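Local coordinates for adhesion and penetration protein autotransporter (Haemophilus influenzae, PDB 3SYJ) that promotes bacterial adherence, invasion and aggregation through its secreted passenger domain, which probably also acts as a serine protease, at residues A[269-281]-A[291-303]. Numbering follows the deposited sequence.
Sequences TSLYTRAGNGVYT and SITQKSGIPSEIK
The side chain of Gln-294 runs alongside the ring of Tyr-280 in the same direction, with the amide and ring planes 39° apart. The glutamine side chain starts at CB with CG anti to the backbone N (chi1 -159°), and this sends it along the tyrosine. Gln-294 CG packs obliquely against the ring, 3.4 Å from Tyr-280 CE1. Gln-294 CD follows, 3.8 Å from Tyr-280 CE1. At the tip, Gln-294 NE2 donates to Thr-273 OG1 at 3.2 Å; the bond is bent, and the hydroxyl sits 29° out of the amide plane. The amide oxygen, OE1, accepts from a water that also takes the backbone N-H of Tyr-272. One end of the amide is held directly and the other through water, which probably limits its rotation. Strands 279-285 and 289-294 form a beta hairpin at the N-terminal end of the beta-helix of the passenger domain. Strand 340-343 pairs with 269-272, and strand 348-352 with 279-285. In the hairpin, Thr-281 and Thr-293 are a hydrogen-bonded pair, with Thr-293 N to Thr-281 O at 2.7 Å. Lys-295 N extends the pairing to Val-279 O at 2.9 Å, in a nearly straight bond. On the Tyr-280 side, Leu-271 and Ile-292 meet tip to tip. Packing there is tight: Leu-271 CD2 is 3.4 Å from Ile-292 CG2. Ile-302 CD1 lies 4.3 Å from Leu-271 CD2.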
ATOM      1  N   THR A 269     -18.333 -72.789   0.741  1.00 30.45           N
ATOM      2  CA  THR A 269     -17.242 -73.158  -0.149  1.00 34.47           C
ATOM      3  C   THR A 269     -16.156 -72.082  -0.149  1.00 34.47           C
ATOM      4  O   THR A 269     -16.365 -70.983  -0.670  1.00 31.17           O
ATOM      5  CB  THR A 269     -17.748 -73.408  -1.595  1.00 35.23           C
ATOM      6  OG1 THR A 269     -18.635 -74.534  -1.613  1.00 33.62           O
ATOM      7  CG2 THR A 269     -16.590 -73.686  -2.532  1.00 31.51           C
ATOM      8  N   SER A 270     -15.007 -72.400   0.447  1.00 30.04           N
ATOM      9  CA  SER A 270     -13.850 -71.504   0.443  1.00 29.22           C
ATOM     10  C   SER A 270     -12.762 -72.035  -0.475  1.00 29.59           C
ATOM     11  O   SER A 270     -12.266 -73.145  -0.294  1.00 34.32           O
ATOM     12  CB  SER A 270     -13.265 -71.340   1.845  1.00 32.13           C
ATOM     13  OG  SER A 270     -14.025 -70.432   2.615  1.00 43.41           O
ATOM     14  N   LEU A 271     -12.384 -71.235  -1.458  1.00 28.38           N
ATOM     15  CA  LEU A 271     -11.325 -71.624  -2.366  1.00 25.07           C
ATOM     16  C   LEU A 271     -10.037 -70.960  -1.926  1.00 26.84           C
ATOM     17  O   LEU A 271      -9.988 -69.747  -1.711  1.00 25.42           O
ATOM     18  CB  LEU A 271     -11.711 -71.263  -3.793  1.00 23.73           C
ATOM     19  CG  LEU A 271     -13.022 -72.012  -4.052  1.00 24.78           C
ATOM     20  CD1 LEU A 271     -14.135 -71.099  -4.529  1.00 23.45           C
ATOM     21  CD2 LEU A 271     -12.815 -73.196  -4.981  1.00 25.99           C
ATOM     22  N   TYR A 272      -9.004 -71.773  -1.754  1.00 23.59           N
ATOM     23  CA  TYR A 272      -7.745 -71.295  -1.219  1.00 25.80           C
ATOM     24  C   TYR A 272      -6.600 -72.200  -1.648  1.00 30.65           C
ATOM     25  O   TYR A 272      -6.730 -73.427  -1.666  1.00 32.91           O
ATOM     26  CB  TYR A 272      -7.817 -71.227   0.305  1.00 26.16           C
ATOM     27  CG  TYR A 272      -6.533 -70.795   0.957  1.00 30.44           C
ATOM     28  CD1 TYR A 272      -5.996 -69.540   0.707  1.00 31.90           C
ATOM     29  CD2 TYR A 272      -5.858 -71.636   1.835  1.00 31.52           C
ATOM     30  CE1 TYR A 272      -4.819 -69.132   1.306  1.00 30.21           C
ATOM     31  CE2 TYR A 272      -4.684 -71.237   2.441  1.00 37.78           C
ATOM     32  CZ  TYR A 272      -4.168 -69.980   2.171  1.00 40.39           C
ATOM     33  OH  TYR A 272      -2.993 -69.571   2.767  1.00 46.55           O
ATOM     34  N   THR A 273      -5.480 -71.580  -1.993  1.00 29.01           N
ATOM     35  CA  THR A 273      -4.289 -72.303  -2.411  1.00 27.22           C
ATOM     36  C   THR A 273      -3.128 -71.820  -1.559  1.00 31.20           C
ATOM     37  O   THR A 273      -2.688 -70.673  -1.678  1.00 29.02           O
ATOM     38  CB  THR A 273      -3.994 -72.064  -3.893  1.00 27.80           C
ATOM     39  OG1 THR A 273      -5.034 -72.656  -4.682  1.00 27.55           O
ATOM     40  CG2 THR A 273      -2.657 -72.663  -4.279  1.00 28.45           C
ATOM     41  N   ARG A 274      -2.648 -72.707  -0.693  1.00 32.29           N
ATOM     42  CA  ARG A 274      -1.707 -72.350   0.363  1.00 35.49           C
ATOM     43  C   ARG A 274      -0.470 -71.599  -0.129  1.00 31.30           C
ATOM     44  O   ARG A 274       0.020 -70.700   0.552  1.00 30.98           O
ATOM     45  CB  ARG A 274      -1.285 -73.607   1.121  1.00 41.34           C
ATOM     46  CG  ARG A 274      -2.372 -74.672   1.171  1.00 56.19           C
ATOM     47  CD  ARG A 274      -2.067 -75.735   2.222  1.00 77.24           C
ATOM     48  NE  ARG A 274      -3.195 -76.643   2.426  1.00 92.55           N
ATOM     49  CZ  ARG A 274      -3.368 -77.391   3.514  1.00 92.81           C
ATOM     50  NH1 ARG A 274      -2.488 -77.340   4.507  1.00 90.94           N
ATOM     51  NH2 ARG A 274      -4.427 -78.188   3.611  1.00 85.43           N
ATOM     52  N   ALA A 275       0.036 -71.967  -1.302  1.00 26.52           N
ATOM     53  CA  ALA A 275       1.285 -71.393  -1.783  1.00 28.13           C
ATOM     54  C   ALA A 275       1.110 -70.063  -2.524  1.00 30.61           C
ATOM     55  O   ALA A 275       2.094 -69.429  -2.900  1.00 32.38           O
ATOM     56  CB  ALA A 275       2.028 -72.403  -2.655  1.00 27.34           C
ATOM     57  N   GLY A 276      -0.137 -69.639  -2.723  1.00 26.78           N
ATOM     58  CA  GLY A 276      -0.427 -68.413  -3.450  1.00 24.48           C
ATOM     59  C   GLY A 276      -0.497 -68.620  -4.957  1.00 22.78           C
ATOM     60  O   GLY A 276      -0.171 -69.694  -5.451  1.00 29.05           O
ATOM     61  N   ASN A 277      -0.907 -67.590  -5.692  1.00 20.18           N
ATOM     62  CA  ASN A 277      -1.080 -67.707  -7.143  1.00 23.10           C
ATOM     63  C   ASN A 277      -1.971 -68.891  -7.536  1.00 23.49           C
ATOM     64  O   ASN A 277      -1.698 -69.599  -8.505  1.00 23.73           O
ATOM     65  CB  ASN A 277       0.275 -67.795  -7.861  1.00 16.06           C
ATOM     66  CG  ASN A 277       1.083 -66.501  -7.762  1.00 23.73           C
ATOM     67  OD1 ASN A 277       0.526 -65.400  -7.719  1.00 18.83           O
ATOM     68  ND2 ASN A 277       2.408 -66.631  -7.736  1.00 22.73           N
ATOM     69  N   GLY A 278      -3.043 -69.097  -6.781  1.00 20.45           N
ATOM     70  CA  GLY A 278      -4.021 -70.114  -7.116  1.00 19.51           C
ATOM     71  C   GLY A 278      -4.678 -69.876  -8.464  1.00 21.03           C
ATOM     72  O   GLY A 278      -4.769 -68.747  -8.935  1.00 20.53           O
ATOM     73  N   VAL A 279      -5.138 -70.949  -9.093  1.00 23.09           N
ATOM     74  CA  VAL A 279      -5.792 -70.840 -10.389  1.00 20.28           C
ATOM     75  C   VAL A 279      -7.048 -71.705 -10.396  1.00 22.68           C
ATOM     76  O   VAL A 279      -6.975 -72.932 -10.297  1.00 25.14           O
ATOM     77  CB  VAL A 279      -4.848 -71.238 -11.552  1.00 23.26           C
ATOM     78  CG1 VAL A 279      -5.590 -71.204 -12.883  1.00 25.10           C
ATOM     79  CG2 VAL A 279      -3.632 -70.317 -11.599  1.00 19.68           C
ATOM     80  N   TYR A 280      -8.200 -71.048 -10.496  1.00 18.69           N
ATOM     81  CA  TYR A 280      -9.486 -71.723 -10.405  1.00 20.54           C
ATOM     82  C   TYR A 280     -10.232 -71.578 -11.720  1.00 20.99           C
ATOM     83  O   TYR A 280     -10.157 -70.533 -12.368  1.00 23.64           O
ATOM     84  CB  TYR A 280     -10.295 -71.141  -9.239  1.00 17.40           C
ATOM     85  CG  TYR A 280      -9.491 -71.105  -7.964  1.00 17.64           C
ATOM     86  CD1 TYR A 280      -9.465 -72.196  -7.102  1.00 20.47           C
ATOM     87  CD2 TYR A 280      -8.725 -69.999  -7.639  1.00 18.47           C
ATOM     88  CE1 TYR A 280      -8.704 -72.176  -5.946  1.00 19.58           C
ATOM     89  CE2 TYR A 280      -7.959 -69.974  -6.483  1.00 19.40           C
ATOM     90  CZ  TYR A 280      -7.950 -71.064  -5.646  1.00 20.09           C
ATOM     91  OH  TYR A 280      -7.186 -71.022  -4.501  1.00 22.42           O
ATOM     92  N   THR A 281     -10.928 -72.633 -12.128  1.00 16.45           N
ATOM     93  CA  THR A 281     -11.725 -72.588 -13.348  1.00 22.53           C
ATOM     94  C   THR A 281     -13.161 -72.976 -13.019  1.00 25.06           C
ATOM     95  O   THR A 281     -13.409 -74.006 -12.389  1.00 24.31           O
ATOM     96  CB  THR A 281     -11.174 -73.525 -14.443  1.00 23.23           C
ATOM     97  OG1 THR A 281      -9.764 -73.324 -14.589  1.00 24.22           O
ATOM     98  CG2 THR A 281     -11.858 -73.244 -15.772  1.00 21.60           C
ATOM     99  N   SER A 291     -19.219 -76.386 -11.280  1.00 29.68           N
ATOM    100  CA  SER A 291     -17.958 -76.978 -10.860  1.00 29.36           C
ATOM    101  C   SER A 291     -16.824 -75.963 -10.853  1.00 22.71           C
ATOM    102  O   SER A 291     -16.757 -75.081 -11.711  1.00 21.42           O
ATOM    103  CB  SER A 291     -17.604 -78.151 -11.772  1.00 28.94           C
ATOM    104  OG  SER A 291     -16.798 -79.080 -11.086  1.00 43.50           O
ATOM    105  N   ILE A 292     -15.941 -76.093  -9.873  1.00 22.59           N
ATOM    106  CA  ILE A 292     -14.745 -75.271  -9.798  1.00 25.11           C
ATOM    107  C   ILE A 292     -13.530 -76.185  -9.817  1.00 29.56           C
ATOM    108  O   ILE A 292     -13.352 -77.015  -8.932  1.00 33.01           O
ATOM    109  CB  ILE A 292     -14.701 -74.429  -8.505  1.00 26.34           C
ATOM    110  CG1 ILE A 292     -15.747 -73.313  -8.540  1.00 25.73           C
ATOM    111  CG2 ILE A 292     -13.320 -73.832  -8.303  1.00 19.63           C
ATOM    112  CD1 ILE A 292     -15.823 -72.513  -7.247  1.00 22.82           C
ATOM    113  N   THR A 293     -12.691 -76.027 -10.829  1.00 30.78           N
ATOM    114  CA  THR A 293     -11.467 -76.806 -10.920  1.00 30.22           C
ATOM    115  C   THR A 293     -10.278 -76.024 -10.369  1.00 28.03           C
ATOM    116  O   THR A 293     -10.001 -74.907 -10.797  1.00 26.84           O
ATOM    117  CB  THR A 293     -11.187 -77.247 -12.366  1.00 28.12           C
ATOM    118  OG1 THR A 293     -11.966 -78.415 -12.664  1.00 31.62           O
ATOM    119  CG2 THR A 293      -9.718 -77.562 -12.547  1.00 31.35           C
ATOM    120  N   GLN A 294      -9.581 -76.569  -9.398  1.00 30.39           N
ATOM    121  CA  GLN A 294      -8.374 -75.997  -8.827  1.00 30.43           C
ATOM    122  C   GLN A 294      -7.131 -76.616  -9.422  1.00 34.53           C
ATOM    123  O   GLN A 294      -6.916 -77.790  -9.320  1.00 34.47           O
ATOM    124  CB  GLN A 294      -8.376 -76.252  -7.332  1.00 35.68           C
ATOM    125  CG  GLN A 294      -7.524 -75.364  -6.481  1.00 39.77           C
ATOM    126  CD  GLN A 294      -7.643 -75.720  -5.030  1.00 42.66           C
ATOM    127  OE1 GLN A 294      -8.619 -76.308  -4.638  1.00 43.12           O
ATOM    128  NE2 GLN A 294      -6.658 -75.371  -4.230  1.00 35.41           N
ATOM    129  N   LYS A 295      -6.366 -75.774 -10.083  1.00 36.83           N
ATOM    130  CA  LYS A 295      -5.135 -76.135 -10.727  1.00 40.56           C
ATOM    131  C   LYS A 295      -4.398 -77.167  -9.973  1.00 50.36           C
ATOM    132  O   LYS A 295      -4.205 -78.273 -10.427  1.00 52.02           O
ATOM    133  CB  LYS A 295      -4.208 -74.969 -10.863  1.00 41.44           C
ATOM    134  CG  LYS A 295      -3.035 -75.271 -11.738  1.00 48.61           C
ATOM    135  CD  LYS A 295      -3.077 -74.390 -12.944  1.00 53.13           C
ATOM    136  CE  LYS A 295      -2.167 -74.856 -13.982  1.00 56.24           C
ATOM    137  NZ  LYS A 295      -0.813 -74.742 -13.506  1.00 54.45           N
ATOM    138  N   SER A 296      -3.934 -76.826  -8.809  1.00 51.40           N
ATOM    139  CA  SER A 296      -3.446 -77.934  -8.085  1.00 58.28           C
ATOM    140  C   SER A 296      -3.626 -77.810  -6.596  1.00 61.81           C
ATOM    141  O   SER A 296      -3.137 -76.888  -5.942  1.00 61.60           O
ATOM    142  CB  SER A 296      -2.052 -78.364  -8.542  1.00 64.80           C
ATOM    143  OG  SER A 296      -2.093 -79.693  -9.009  1.00 72.32           O
ATOM    144  N   GLY A 297      -4.391 -78.776  -6.123  1.00 58.51           N
ATOM    145  CA  GLY A 297      -4.827 -78.934  -4.762  1.00 60.24           C
ATOM    146  C   GLY A 297      -5.754 -80.105  -4.925  1.00 59.72           C
ATOM    147  O   GLY A 297      -6.135 -80.427  -6.023  1.00 50.85           O
ATOM    148  N   ILE A 298      -6.100 -80.739  -3.835  1.00 68.78           N
ATOM    149  CA  ILE A 298      -6.802 -81.993  -3.886  1.00 71.00           C
ATOM    150  C   ILE A 298      -7.909 -81.923  -2.898  1.00 62.27           C
ATOM    151  O   ILE A 298      -7.668 -81.762  -1.727  1.00 65.98           O
ATOM    152  N   PRO A 299      -9.130 -82.030  -3.379  1.00 59.52           N
ATOM    153  CA  PRO A 299      -9.370 -82.444  -4.750  1.00 57.98           C
ATOM    154  C   PRO A 299      -9.298 -81.338  -5.766  1.00 57.90           C
ATOM    155  O   PRO A 299      -9.471 -80.174  -5.471  1.00 54.49           O
ATOM    156  CB  PRO A 299     -10.769 -83.002  -4.674  1.00 49.06           C
ATOM    157  CG  PRO A 299     -11.338 -82.307  -3.642  1.00 58.28           C
ATOM    158  CD  PRO A 299     -10.362 -82.141  -2.607  1.00 65.36           C
ATOM    159  N   SER A 300      -9.023 -81.744  -6.985  1.00 52.54           N
ATOM    160  CA  SER A 300      -8.867 -80.823  -8.055  1.00 49.01           C
ATOM    161  C   SER A 300     -10.223 -80.232  -8.352  1.00 42.39           C
ATOM    162  O   SER A 300     -10.332 -79.085  -8.686  1.00 33.83           O
ATOM    163  CB  SER A 300      -8.274 -81.539  -9.262  1.00 45.68           C
ATOM    164  OG  SER A 300      -9.054 -82.629  -9.636  1.00 51.54           O
ATOM    165  N   GLU A 301     -11.257 -81.042  -8.230  1.00 37.46           N
ATOM    166  CA  GLU A 301     -12.575 -80.516  -8.578  1.00 41.99           C
ATOM    167  C   GLU A 301     -13.537 -80.356  -7.389  1.00 42.83           C
ATOM    168  O   GLU A 301     -13.639 -81.232  -6.529  1.00 42.59           O
ATOM    169  CB  GLU A 301     -13.216 -81.362  -9.682  1.00 41.73           C
ATOM    170  CG  GLU A 301     -14.693 -81.065  -9.920  1.00 49.07           C
ATOM    171  CD  GLU A 301     -15.165 -81.523 -11.294  1.00 61.98           C
ATOM    172  OE1 GLU A 301     -14.314 -81.589 -12.212  1.00 63.04           O
ATOM    173  OE2 GLU A 301     -16.379 -81.811 -11.459  1.00 51.85           O
ATOM    174  N   ILE A 302     -14.243 -79.228  -7.365  1.00 36.58           N
ATOM    175  CA  ILE A 302     -15.217 -78.929  -6.315  1.00 32.82           C
ATOM    176  C   ILE A 302     -16.591 -78.663  -6.927  1.00 31.87           C
ATOM    177  O   ILE A 302     -16.720 -77.798  -7.789  1.00 30.98           O
ATOM    178  CB  ILE A 302     -14.815 -77.677  -5.510  1.00 33.73           C
ATOM    179  CG1 ILE A 302     -13.437 -77.855  -4.863  1.00 40.23           C
ATOM    180  CG2 ILE A 302     -15.860 -77.364  -4.456  1.00 32.72           C
ATOM    181  CD1 ILE A 302     -12.267 -77.379  -5.723  1.00 41.34           C
ATOM    182  N   LYS A 303     -17.612 -79.396  -6.490  1.00 33.83           N
ATOM    183  CA  LYS A 303     -18.964 -79.192  -7.014  1.00 29.39           C
ATOM    184  C   LYS A 303     -19.588 -77.966  -6.355  1.00 30.10           C
ATOM    185  O   LYS A 303     -19.453 -77.780  -5.151  1.00 35.13           O
ATOM    186  CB  LYS A 303     -19.845 -80.415  -6.741  1.00 32.23           C
ATOM    187  CG  LYS A 303     -19.557 -81.643  -7.602  1.00 41.83           C
ATOM    188  CD  LYS A 303     -19.687 -81.353  -9.106  1.00 50.75           C
ATOM    189  CE  LYS A 303     -21.080 -80.831  -9.507  1.00 53.33           C
ATOM    190  NZ  LYS A 303     -22.155 -81.880  -9.555  1.00 55.27           N
TER
HETATM  191  O   HOH W   1      -9.504 -74.494  -2.222  1.00 35.20           O
HETATM  192  O   HOH W   2      -4.530 -73.676  -7.529  1.00 29.00           O
HETATM  193  O   HOH W   3      -8.180 -74.284 -12.716  1.00 22.42           O